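Local coordinates for protein-glutamine gamma-glutamyltransferase 2 (Pagrus major, PDB 1G0D) that catalyses the formation of covalent bonds between peptide-bound glutamine and primary amines such as lysine side chains, probably in a calcium-dependent way, at residues I105-A111 / K127-L133; A101-I105 / I206-S210; T507-M511 / E522-K526; D489-K495 / K536-M542. All coordinates share one frame; numbering follows the deposited sequence.

Interaction 1: I105-A111 / K127-L133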
# COMPACT_ATOMS: atom_id res chain seq x y z
N ILE A 105 -20.38 -3.39 -10.28
CA ILE A 105 -19.38 -2.65 -11.05
C ILE A 105 -18.93 -3.54 -12.22
O ILE A 105 -18.97 -4.77 -12.13
CB ILE A 105 -18.16 -2.24 -10.16
CG1 ILE A 105 -17.42 -3.45 -9.66
CG2 ILE A 105 -18.64 -1.50 -8.93
CD1 ILE A 105 -16.03 -3.07 -9.19
N GLY A 106 -18.55 -2.95 -13.33
CA GLY A 106 -18.14 -3.78 -14.44
C GLY A 106 -18.30 -3.10 -15.76
O GLY A 106 -18.65 -1.92 -15.82
N HIS A 107 -18.03 -3.84 -16.83
CA HIS A 107 -18.15 -3.30 -18.17
C HIS A 107 -19.46 -3.75 -18.75
O HIS A 107 -19.59 -4.89 -19.14
CB HIS A 107 -17.02 -3.82 -19.04
CG HIS A 107 -16.89 -3.11 -20.35
ND1 HIS A 107 -16.44 -3.73 -21.49
CD2 HIS A 107 -17.19 -1.84 -20.71
CE1 HIS A 107 -16.46 -2.88 -22.49
NE2 HIS A 107 -16.91 -1.72 -22.05
N TYR A 108 -20.43 -2.83 -18.83
CA TYR A 108 -21.75 -3.13 -19.34
C TYR A 108 -21.85 -2.86 -20.82
O TYR A 108 -21.09 -2.06 -21.35
CB TYR A 108 -22.79 -2.24 -18.65
CG TYR A 108 -23.06 -2.59 -17.21
CD1 TYR A 108 -22.22 -2.12 -16.19
CD2 TYR A 108 -24.18 -3.33 -16.86
CE1 TYR A 108 -22.49 -2.38 -14.84
CE2 TYR A 108 -24.46 -3.60 -15.51
CZ TYR A 108 -23.60 -3.11 -14.51
OH TYR A 108 -23.86 -3.32 -13.17
N ARG A 109 -22.78 -3.53 -21.49
CA ARG A 109 -22.98 -3.27 -22.91
C ARG A 109 -24.45 -3.00 -22.97
O ARG A 109 -25.24 -3.82 -22.55
CB ARG A 109 -22.61 -4.48 -23.77
CG ARG A 109 -21.25 -4.30 -24.56
CD ARG A 109 -20.02 -5.06 -23.94
NE ARG A 109 -20.37 -6.44 -23.56
CZ ARG A 109 -19.96 -7.08 -22.46
NH1 ARG A 109 -19.15 -6.48 -21.59
NH2 ARG A 109 -20.43 -8.30 -22.19
N LEU A 110 -24.80 -1.82 -23.47
CA LEU A 110 -26.19 -1.38 -23.55
C LEU A 110 -26.90 -1.59 -24.86
O LEU A 110 -26.49 -1.08 -25.90
CB LEU A 110 -26.30 0.12 -23.23
CG LEU A 110 -27.52 0.68 -22.46
CD1 LEU A 110 -28.10 1.84 -23.20
CD2 LEU A 110 -28.56 -0.35 -22.27
N ALA A 111 -28.02 -2.30 -24.78
CA ALA A 111 -28.83 -2.56 -25.94
C ALA A 111 -30.15 -1.78 -25.90
O ALA A 111 -31.04 -2.12 -25.12
CB ALA A 111 -29.11 -4.04 -26.04
N LYS A 127 -25.05 -1.68 -29.75
CA LYS A 127 -24.77 -1.89 -28.34
C LYS A 127 -23.51 -1.11 -27.93
O LYS A 127 -22.42 -1.43 -28.37
CB LYS A 127 -24.59 -3.40 -28.07
CG LYS A 127 -25.22 -3.94 -26.77
CD LYS A 127 -25.54 -5.45 -26.85
CE LYS A 127 -24.44 -6.31 -26.20
NZ LYS A 127 -24.86 -7.73 -25.93
N ILE A 128 -23.67 -0.06 -27.13
CA ILE A 128 -22.54 0.72 -26.66
C ILE A 128 -22.20 0.28 -25.26
O ILE A 128 -23.07 -0.08 -24.49
CB ILE A 128 -22.81 2.21 -26.61
CG1 ILE A 128 -23.97 2.51 -25.68
CG2 ILE A 128 -23.07 2.69 -28.02
CD1 ILE A 128 -23.72 3.66 -24.86
N SER A 129 -20.93 0.30 -24.93
CA SER A 129 -20.57 -0.16 -23.61
C SER A 129 -20.08 0.96 -22.72
O SER A 129 -19.76 2.06 -23.18
CB SER A 129 -19.50 -1.24 -23.73
OG SER A 129 -18.27 -0.62 -24.05
N PHE A 130 -20.06 0.67 -21.43
CA PHE A 130 -19.60 1.64 -20.45
C PHE A 130 -19.11 0.87 -19.21
O PHE A 130 -19.39 -0.33 -19.06
CB PHE A 130 -20.73 2.65 -20.12
CG PHE A 130 -21.96 2.05 -19.46
CD1 PHE A 130 -22.00 1.82 -18.07
CD2 PHE A 130 -23.07 1.69 -20.22
CE1 PHE A 130 -23.10 1.24 -17.47
CE2 PHE A 130 -24.17 1.11 -19.61
CZ PHE A 130 -24.18 0.88 -18.24
N HIS A 131 -18.36 1.54 -18.35
CA HIS A 131 -17.86 0.92 -17.15
C HIS A 131 -18.50 1.53 -15.92
O HIS A 131 -18.80 2.71 -15.90
CB HIS A 131 -16.37 1.11 -17.07
CG HIS A 131 -15.60 0.22 -17.99
ND1 HIS A 131 -15.24 0.61 -19.26
CD2 HIS A 131 -15.08 -1.01 -17.81
CE1 HIS A 131 -14.52 -0.34 -19.82
NE2 HIS A 131 -14.42 -1.34 -18.96
N MET A 132 -18.69 0.73 -14.90
CA MET A 132 -19.31 1.20 -13.68
C MET A 132 -18.39 0.97 -12.47
O MET A 132 -17.94 -0.15 -12.24
CB MET A 132 -20.63 0.48 -13.47
CG MET A 132 -21.31 0.83 -12.18
SD MET A 132 -22.39 2.27 -12.35
CE MET A 132 -23.71 1.59 -13.33
N LEU A 133 -18.14 2.03 -11.71
CA LEU A 133 -17.29 2.01 -10.52
C LEU A 133 -18.10 2.27 -9.22
O LEU A 133 -19.29 2.56 -9.26
CB LEU A 133 -16.22 3.10 -10.64
CG LEU A 133 -15.09 3.07 -11.68
CD1 LEU A 133 -15.13 1.86 -12.57
CD2 LEU A 133 -15.19 4.31 -12.46
O HOH W 1 -22.53 -9.22 -24.20
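Gly106 and Met132 begin an antiparallel pairing that runs through Tyr108 with Phe130 to Leu110 with Ile128, joining the two strands of a beta hairpin in the N-terminal beta-sandwich domain. Backbone bonds run both ways in each of these pairs. The bond from Leu110 N to Ile128 O is short and almost straight (2.7 Å, 172°), whereas its return partner, from Ile128 N to Leu110 O, is weak at 3.2 Å.

Aromatic contacts occupy both faces of the hairpin. On the face carrying Arg109 and Ser129, the imidazoles of His107 and His131 form an offset stack, their centroids 3.9 Å apart and their planes only 12° from parallel. On the other face, Phe130 CG lies between the backbone N and the carbonyl carbon (chi1 64°), which brings the ring against Tyr108: Tyr108 CB sits over the Phe130 face, 3.7 Å from the centroid, in a CH-pi contact. Met132 CB meets Tyr108 CE1 at 3.7 Å, while the phenol OH is bonded to Val104 O.

Among the polar groups, a water accepts from both Arg109 NH2 (3.0 Å) and Lys127 NZ (3.3 Å), and Lys127 CE also rests on Arg109 CB. The chemistry is thus divided: the Tyr108, Phe130 and Leu110 face belongs to the apolar interior together with Leu60 and Phe40, while the opposite face is more polar, with the histidine stack and Ser129, and at its end the like charges of Arg109 and Lys127 share a water that may ease their proximity.

Interaction 2: A101-I105 / I206-S210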
# COMPACT_ATOMS: atom_id res chain seq x y z
N ALA A 101 -27.72 2.21 -6.20
CA ALA A 101 -26.46 2.42 -5.50
C ALA A 101 -25.81 1.06 -5.13
O ALA A 101 -24.71 1.04 -4.56
CB ALA A 101 -26.69 3.27 -4.24
N ASN A 102 -26.49 -0.06 -5.43
CA ASN A 102 -25.91 -1.38 -5.17
C ASN A 102 -25.59 -2.02 -6.51
O ASN A 102 -25.40 -3.23 -6.61
CB ASN A 102 -26.85 -2.28 -4.36
CG ASN A 102 -28.19 -2.48 -5.02
OD1 ASN A 102 -28.49 -1.85 -6.03
ND2 ASN A 102 -29.02 -3.36 -4.45
N ALA A 103 -25.49 -1.20 -7.55
CA ALA A 103 -25.18 -1.71 -8.87
C ALA A 103 -23.84 -2.51 -8.93
O ALA A 103 -22.88 -2.20 -8.21
CB ALA A 103 -25.15 -0.57 -9.83
N VAL A 104 -23.80 -3.53 -9.78
CA VAL A 104 -22.61 -4.35 -9.97
C VAL A 104 -21.61 -3.54 -10.78
O VAL A 104 -21.95 -3.03 -11.84
CB VAL A 104 -22.94 -5.64 -10.77
CG1 VAL A 104 -21.68 -6.37 -11.08
CG2 VAL A 104 -23.84 -6.54 -9.97
N ILE A 105 -20.38 -3.39 -10.28
CA ILE A 105 -19.38 -2.65 -11.05
C ILE A 105 -18.93 -3.54 -12.22
O ILE A 105 -18.97 -4.77 -12.13
CB ILE A 105 -18.16 -2.24 -10.16
CG1 ILE A 105 -17.42 -3.45 -9.66
CG2 ILE A 105 -18.64 -1.50 -8.93
CD1 ILE A 105 -16.03 -3.07 -9.19
N ILE A 206 -19.71 -12.34 -10.93
CA ILE A 206 -20.19 -11.05 -11.39
C ILE A 206 -21.27 -10.52 -10.45
O ILE A 206 -21.31 -9.34 -10.08
CB ILE A 206 -20.72 -11.12 -12.85
CG1 ILE A 206 -19.54 -11.18 -13.82
CG2 ILE A 206 -21.53 -9.87 -13.21
CD1 ILE A 206 -19.94 -11.29 -15.29
N GLU A 207 -22.14 -11.43 -10.03
CA GLU A 207 -23.21 -11.02 -9.16
C GLU A 207 -22.69 -10.52 -7.82
O GLU A 207 -23.36 -9.76 -7.14
CB GLU A 207 -24.17 -12.20 -9.01
CG GLU A 207 -24.63 -12.75 -10.37
CD GLU A 207 -25.78 -13.74 -10.28
OE1 GLU A 207 -25.63 -14.77 -9.60
OE2 GLU A 207 -26.83 -13.48 -10.91
N HIS A 208 -21.47 -10.90 -7.45
CA HIS A 208 -20.91 -10.49 -6.16
C HIS A 208 -20.10 -9.21 -6.25
O HIS A 208 -19.64 -8.68 -5.23
CB HIS A 208 -20.00 -11.59 -5.64
CG HIS A 208 -20.74 -12.73 -5.02
ND1 HIS A 208 -21.56 -13.57 -5.74
CD2 HIS A 208 -20.84 -13.13 -3.73
CE1 HIS A 208 -22.13 -14.44 -4.92
NE2 HIS A 208 -21.71 -14.19 -3.70
N ARG A 209 -19.89 -8.73 -7.48
CA ARG A 209 -19.11 -7.54 -7.70
C ARG A 209 -19.77 -6.22 -7.26
O ARG A 209 -19.20 -5.14 -7.42
CB ARG A 209 -18.73 -7.49 -9.18
CG ARG A 209 -17.62 -8.44 -9.52
CD ARG A 209 -16.95 -8.05 -10.84
NE ARG A 209 -16.09 -9.15 -11.29
CZ ARG A 209 -15.46 -9.21 -12.46
NH1 ARG A 209 -15.57 -8.24 -13.35
NH2 ARG A 209 -14.72 -10.26 -12.74
N SER A 210 -20.95 -6.30 -6.68
CA SER A 210 -21.62 -5.11 -6.21
C SER A 210 -21.27 -4.83 -4.75
O SER A 210 -21.65 -3.82 -4.16
CB SER A 210 -23.10 -5.34 -6.27
OG SER A 210 -23.44 -6.11 -5.14
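Val104 packs against Ile206 and Arg209, at the last turn of helix 202-208 and the residues just after it, so that an irregular loop of the N-terminal beta-sandwich is laid against the C-terminal end of a short helix, an arrangement consistent with the meeting of sandwich and catalytic core. Val104 CG1, anti to the backbone N (chi1 174°), comes 3.2 Å from Ile206 O. The same methyl lies 3.7 Å from Arg209 CB. Both methyls are near Ile206 O, and CG2 of Val104 is also beside Ser210 CB, at 4.0 Å. Ser210 CB abuts the carbonyl of Asn102, 3.1 Å from its O; Ile105 directs CG1 at the Arg209 carbonyl, 3.3 Å from that O.

Behind this first shell of carbon-to-carbonyl contacts stand the groups that hold the turn in shape. Within it, Arg209 N donates to Ile206 O at 3.0 Å, so the carbonyl that faces the valine methyls is already engaged. The Arg209 chain extends away from the loop, and its NH2 forms salt bridges with both Asp193 and Asp205, while its CB stays close to Val104. Leu62 of strand 55-62 touches Val104 and Ile206 alike. Across the seam, one polar group serves both partners: NH1 of Arg36 is hydrogen-bonded to Ala103 O on the loop and to Ser210 O on the turn.

Interaction 3: T507-M511 / E522-K526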
# COMPACT_ATOMS: atom_id res chain seq x y z
N THR A 507 27.09 -6.28 27.42
CA THR A 507 27.33 -6.92 26.13
C THR A 507 26.71 -6.12 24.98
O THR A 507 25.55 -5.74 25.04
CB THR A 507 26.70 -8.31 26.10
OG1 THR A 507 27.11 -9.05 27.26
CG2 THR A 507 27.09 -9.03 24.82
N MET A 508 27.48 -5.88 23.92
CA MET A 508 26.97 -5.14 22.76
C MET A 508 27.28 -5.87 21.46
O MET A 508 28.37 -6.39 21.29
CB MET A 508 27.60 -3.77 22.69
CG MET A 508 27.85 -3.14 24.00
SD MET A 508 28.97 -1.80 23.67
CE MET A 508 30.24 -2.04 24.94
N LEU A 509 26.31 -5.92 20.55
CA LEU A 509 26.53 -6.57 19.26
C LEU A 509 25.98 -5.68 18.18
O LEU A 509 25.05 -4.93 18.39
CB LEU A 509 25.79 -7.88 19.10
CG LEU A 509 25.46 -8.97 20.12
CD1 LEU A 509 24.59 -8.45 21.27
CD2 LEU A 509 24.73 -10.08 19.32
N ALA A 510 26.51 -5.82 16.99
CA ALA A 510 26.03 -5.04 15.88
C ALA A 510 26.03 -6.03 14.71
O ALA A 510 27.08 -6.54 14.32
CB ALA A 510 26.96 -3.90 15.63
N MET A 511 24.84 -6.31 14.18
CA MET A 511 24.70 -7.26 13.08
C MET A 511 23.86 -6.63 12.01
O MET A 511 22.98 -5.85 12.33
CB MET A 511 23.99 -8.51 13.57
CG MET A 511 22.49 -8.32 13.58
SD MET A 511 21.66 -9.27 14.88
CE MET A 511 22.75 -8.82 16.26
N GLU A 522 26.74 -10.65 11.31
CA GLU A 522 27.16 -10.16 12.63
C GLU A 522 28.48 -9.40 12.48
O GLU A 522 29.55 -9.96 12.72
CB GLU A 522 27.31 -11.34 13.59
CG GLU A 522 28.19 -11.09 14.82
CD GLU A 522 27.50 -10.31 15.92
OE1 GLU A 522 26.44 -10.76 16.44
OE2 GLU A 522 28.02 -9.23 16.27
N CYS A 523 28.42 -8.12 12.09
CA CYS A 523 29.65 -7.35 11.90
C CYS A 523 30.36 -6.78 13.14
O CYS A 523 30.98 -5.72 13.04
CB CYS A 523 29.44 -6.23 10.87
SG CYS A 523 27.90 -5.39 10.98
N GLN A 524 30.23 -7.49 14.27
CA GLN A 524 30.92 -7.17 15.53
C GLN A 524 30.16 -7.17 16.83
O GLN A 524 29.08 -6.63 16.94
CB GLN A 524 31.73 -5.89 15.43
CG GLN A 524 31.07 -4.65 15.93
CD GLN A 524 31.95 -3.45 15.65
OE1 GLN A 524 32.38 -2.76 16.57
NE2 GLN A 524 32.25 -3.21 14.36
N ARG A 525 30.80 -7.78 17.82
CA ARG A 525 30.28 -7.95 19.17
C ARG A 525 31.32 -7.44 20.19
O ARG A 525 32.46 -7.16 19.81
CB ARG A 525 29.99 -9.44 19.35
CG ARG A 525 29.52 -9.85 20.69
CD ARG A 525 29.64 -11.35 20.78
NE ARG A 525 28.61 -12.02 20.01
CZ ARG A 525 27.56 -12.62 20.56
NH1 ARG A 525 26.67 -13.21 19.78
NH2 ARG A 525 27.41 -12.62 21.88
N LYS A 526 30.97 -7.32 21.46
CA LYS A 526 31.92 -6.80 22.45
C LYS A 526 31.30 -6.78 23.83
O LYS A 526 30.18 -6.31 23.99
CB LYS A 526 32.30 -5.37 22.03
CG LYS A 526 33.17 -4.55 22.96
CD LYS A 526 33.29 -3.13 22.36
CE LYS A 526 34.18 -2.17 23.14
NZ LYS A 526 33.50 -0.84 23.35
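Met508 and Lys526 pair as antiparallel neighbours, and the segments 507-511 and 522-526 run 159° apart, with Met508 N bonded to Lys526 O at 2.7 Å and 164°, a weak return bond, and a further bond from Ala510 N to Gln524 O (2.7 Å). Beyond Gln524 the regular ladder gives way: Met511 comes nearest to Glu522, so the second segment has one residue more than its partner here, and the side-chain amide of Gln524 turns back along its own segment, NE2 donating in the carbonyl plane to Cys523 O at 3.1 Å.

On one face of the hairpin Leu509 and Arg525 lie side by side. Arg525 sends CG anti to its backbone N (chi1 177°) and bends further out, presenting a guanidinium face to Leu509 CD2, which is 3.7 Å from NH1. The charged end is fixed by Glu317 and by the carbonyl of Arg315. Glu522 crosses the same leucine at about a right angle, OE1 being 3.4 Å from Leu509 CD2. On the other face Met508 runs alongside Lys526, its CE 3.8 Å from Lys526 NZ, and that ammonium is taken up by Glu540 and the carbonyl of Val541.

The hairpin forms the edge of a mixed sheet in the first of the two C-terminal beta-barrel domains, and the connection between its strands carries Tyr515, which is important for catalytic activity. Chemically, then, apolar residues of the inner strand pack against the long side chains of Arg525 and Lys526, whose charges are met beyond the hairpin, consistent with an edge strand that carries charge beside the buried Met508, Leu509 and Ala510.

Interaction 4: D489-K495 / K536-M542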
# COMPACT_ATOMS: atom_id res chain seq x y z
N ASP A 489 30.28 6.01 14.81
CA ASP A 489 30.19 5.53 16.17
C ASP A 489 28.74 5.50 16.58
O ASP A 489 27.93 6.30 16.08
CB ASP A 489 30.93 6.45 17.13
CG ASP A 489 32.33 6.79 16.67
OD1 ASP A 489 32.82 7.88 17.05
OD2 ASP A 489 32.94 5.98 15.94
N VAL A 490 28.42 4.57 17.47
CA VAL A 490 27.09 4.40 18.04
C VAL A 490 27.34 4.36 19.54
O VAL A 490 28.10 3.52 20.01
CB VAL A 490 26.44 3.03 17.66
CG1 VAL A 490 25.18 2.84 18.44
CG2 VAL A 490 26.16 2.97 16.17
N ILE A 491 26.72 5.24 20.31
CA ILE A 491 26.93 5.17 21.75
C ILE A 491 25.88 4.33 22.44
O ILE A 491 24.70 4.34 22.06
CB ILE A 491 26.92 6.54 22.40
CG1 ILE A 491 28.00 7.39 21.77
CG2 ILE A 491 27.19 6.43 23.87
CD1 ILE A 491 27.43 8.22 20.72
N VAL A 492 26.33 3.56 23.42
CA VAL A 492 25.46 2.72 24.24
C VAL A 492 25.66 3.34 25.62
O VAL A 492 26.73 3.24 26.19
CB VAL A 492 25.95 1.23 24.25
CG1 VAL A 492 25.11 0.40 25.20
CG2 VAL A 492 25.85 0.65 22.85
N GLU A 493 24.63 4.00 26.14
CA GLU A 493 24.75 4.64 27.42
C GLU A 493 23.94 3.97 28.50
O GLU A 493 22.77 3.71 28.33
CB GLU A 493 24.36 6.10 27.30
CG GLU A 493 24.11 6.77 28.63
CD GLU A 493 23.79 8.25 28.50
OE1 GLU A 493 24.73 9.07 28.65
OE2 GLU A 493 22.61 8.59 28.25
N VAL A 494 24.60 3.69 29.62
CA VAL A 494 23.98 3.08 30.79
C VAL A 494 23.80 4.19 31.81
O VAL A 494 24.78 4.80 32.22
CB VAL A 494 24.93 2.01 31.40
CG1 VAL A 494 24.23 1.36 32.57
CG2 VAL A 494 25.37 0.99 30.35
N LYS A 495 22.58 4.49 32.21
CA LYS A 495 22.37 5.57 33.17
C LYS A 495 21.99 4.98 34.49
O LYS A 495 20.96 4.35 34.61
CB LYS A 495 21.23 6.52 32.76
CG LYS A 495 21.62 7.76 31.90
CD LYS A 495 20.59 8.10 30.78
CE LYS A 495 20.01 6.82 30.07
NZ LYS A 495 20.75 6.29 28.87
N LYS A 536 25.08 8.95 37.80
CA LYS A 536 26.05 9.27 36.78
C LYS A 536 25.76 8.30 35.65
O LYS A 536 25.04 7.34 35.86
CB LYS A 536 27.46 9.08 37.33
CG LYS A 536 28.30 10.38 37.34
CD LYS A 536 27.65 11.53 38.15
CE LYS A 536 28.51 12.80 38.10
NZ LYS A 536 28.22 13.74 39.23
N ALA A 537 26.31 8.53 34.46
CA ALA A 537 26.05 7.64 33.32
C ALA A 537 27.30 7.26 32.54
O ALA A 537 28.08 8.13 32.17
CB ALA A 537 25.03 8.28 32.36
N HIS A 538 27.45 5.97 32.28
CA HIS A 538 28.61 5.47 31.52
C HIS A 538 28.29 5.35 30.03
O HIS A 538 27.32 4.71 29.64
CB HIS A 538 29.05 4.10 32.08
CG HIS A 538 30.01 3.37 31.19
ND1 HIS A 538 31.38 3.51 31.29
CD2 HIS A 538 29.80 2.48 30.20
CE1 HIS A 538 31.97 2.75 30.39
NE2 HIS A 538 31.04 2.11 29.71
N LYS A 539 29.12 5.96 29.20
CA LYS A 539 28.93 5.90 27.76
C LYS A 539 30.02 5.10 27.05
O LYS A 539 31.19 5.45 27.12
CB LYS A 539 28.90 7.30 27.16
CG LYS A 539 27.71 8.14 27.58
CD LYS A 539 27.54 9.29 26.59
CE LYS A 539 26.90 10.53 27.22
NZ LYS A 539 27.00 11.74 26.32
N GLU A 540 29.62 4.03 26.37
CA GLU A 540 30.56 3.20 25.62
C GLU A 540 30.26 3.40 24.15
O GLU A 540 29.12 3.63 23.76
CB GLU A 540 30.40 1.73 25.97
CG GLU A 540 31.35 1.24 27.04
CD GLU A 540 32.67 0.77 26.47
OE1 GLU A 540 33.58 1.61 26.37
OE2 GLU A 540 32.79 -0.43 26.13
N VAL A 541 31.30 3.31 23.34
CA VAL A 541 31.17 3.48 21.90
C VAL A 541 31.52 2.23 21.09
O VAL A 541 32.38 1.42 21.47
CB VAL A 541 32.07 4.65 21.43
CG1 VAL A 541 32.09 4.72 19.92
CG2 VAL A 541 31.58 5.95 22.02
N MET A 542 30.83 2.06 19.98
CA MET A 542 31.08 0.95 19.10
C MET A 542 31.27 1.56 17.75
O MET A 542 30.38 2.22 17.24
CB MET A 542 29.89 0.01 19.09
CG MET A 542 29.99 -1.15 18.10
SD MET A 542 28.67 -2.37 18.39
CE MET A 542 27.80 -1.60 19.81
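Glu493 lies side by side with Lys539, its carboxylate brought there by an extended chain whose CG is anti to the backbone N (chi1 165°). OE1 rests against the lysine methylenes, 3.3 Å from Lys539 CG, but Lys539 NZ remains 4.2 Å from OE1, beyond a salt bridge. The other oxygen, OE2, is met on its anti side, 17° out of the carboxylate plane, by Lys495 NZ at 3.0 Å; Lys478, which probably belongs to the GTP site, as in relatives, gives OE2 a second salt bridge. Two cations on one oxygen would probably keep this buried acid ionised.

Along the same face, Ile491 CG1 touches Val541 CG2 at 3.9 Å, and Val541 CG1 packs on Asp489 CB at 3.5 Å. Lys495 CG meets Ala537 CB, also at 3.5 Å. Three reciprocal pairs of backbone bonds tie the strands, among them a nearly straight one from Glu540 N to Val492 O (3.0 Å, 175°).

Strand 488-496 is the middle of an antiparallel three-stranded sheet, between 473-479 and 536-544. The sheet's other face, with Val492 and Val494 of this strand and Met542 of its neighbour, packs on strands 502-513 and 558-566, where Met542 reaches Met508 and Ala510.

From the N terminus, interaction 2 opens first, at 101-105, and closes a long loop only at 206-210. Interaction 1 is nested inside that loop as a local hairpin, sharing Ile105 with it; together they tie strands of the N-terminal sandwich to one another and to the helical region that follows. Much later the pattern recurs: interaction 4 opens at 489-495 and closes at 536-542, with the hairpin of interaction 3 nested inside. This second couple joins two facing sheets, and a salt bridge from Lys526 to Glu540 links the contacts directly. The two couples lie in series, on opposite sides of the chain's centre, their nearest atoms at least about 45 Å apart.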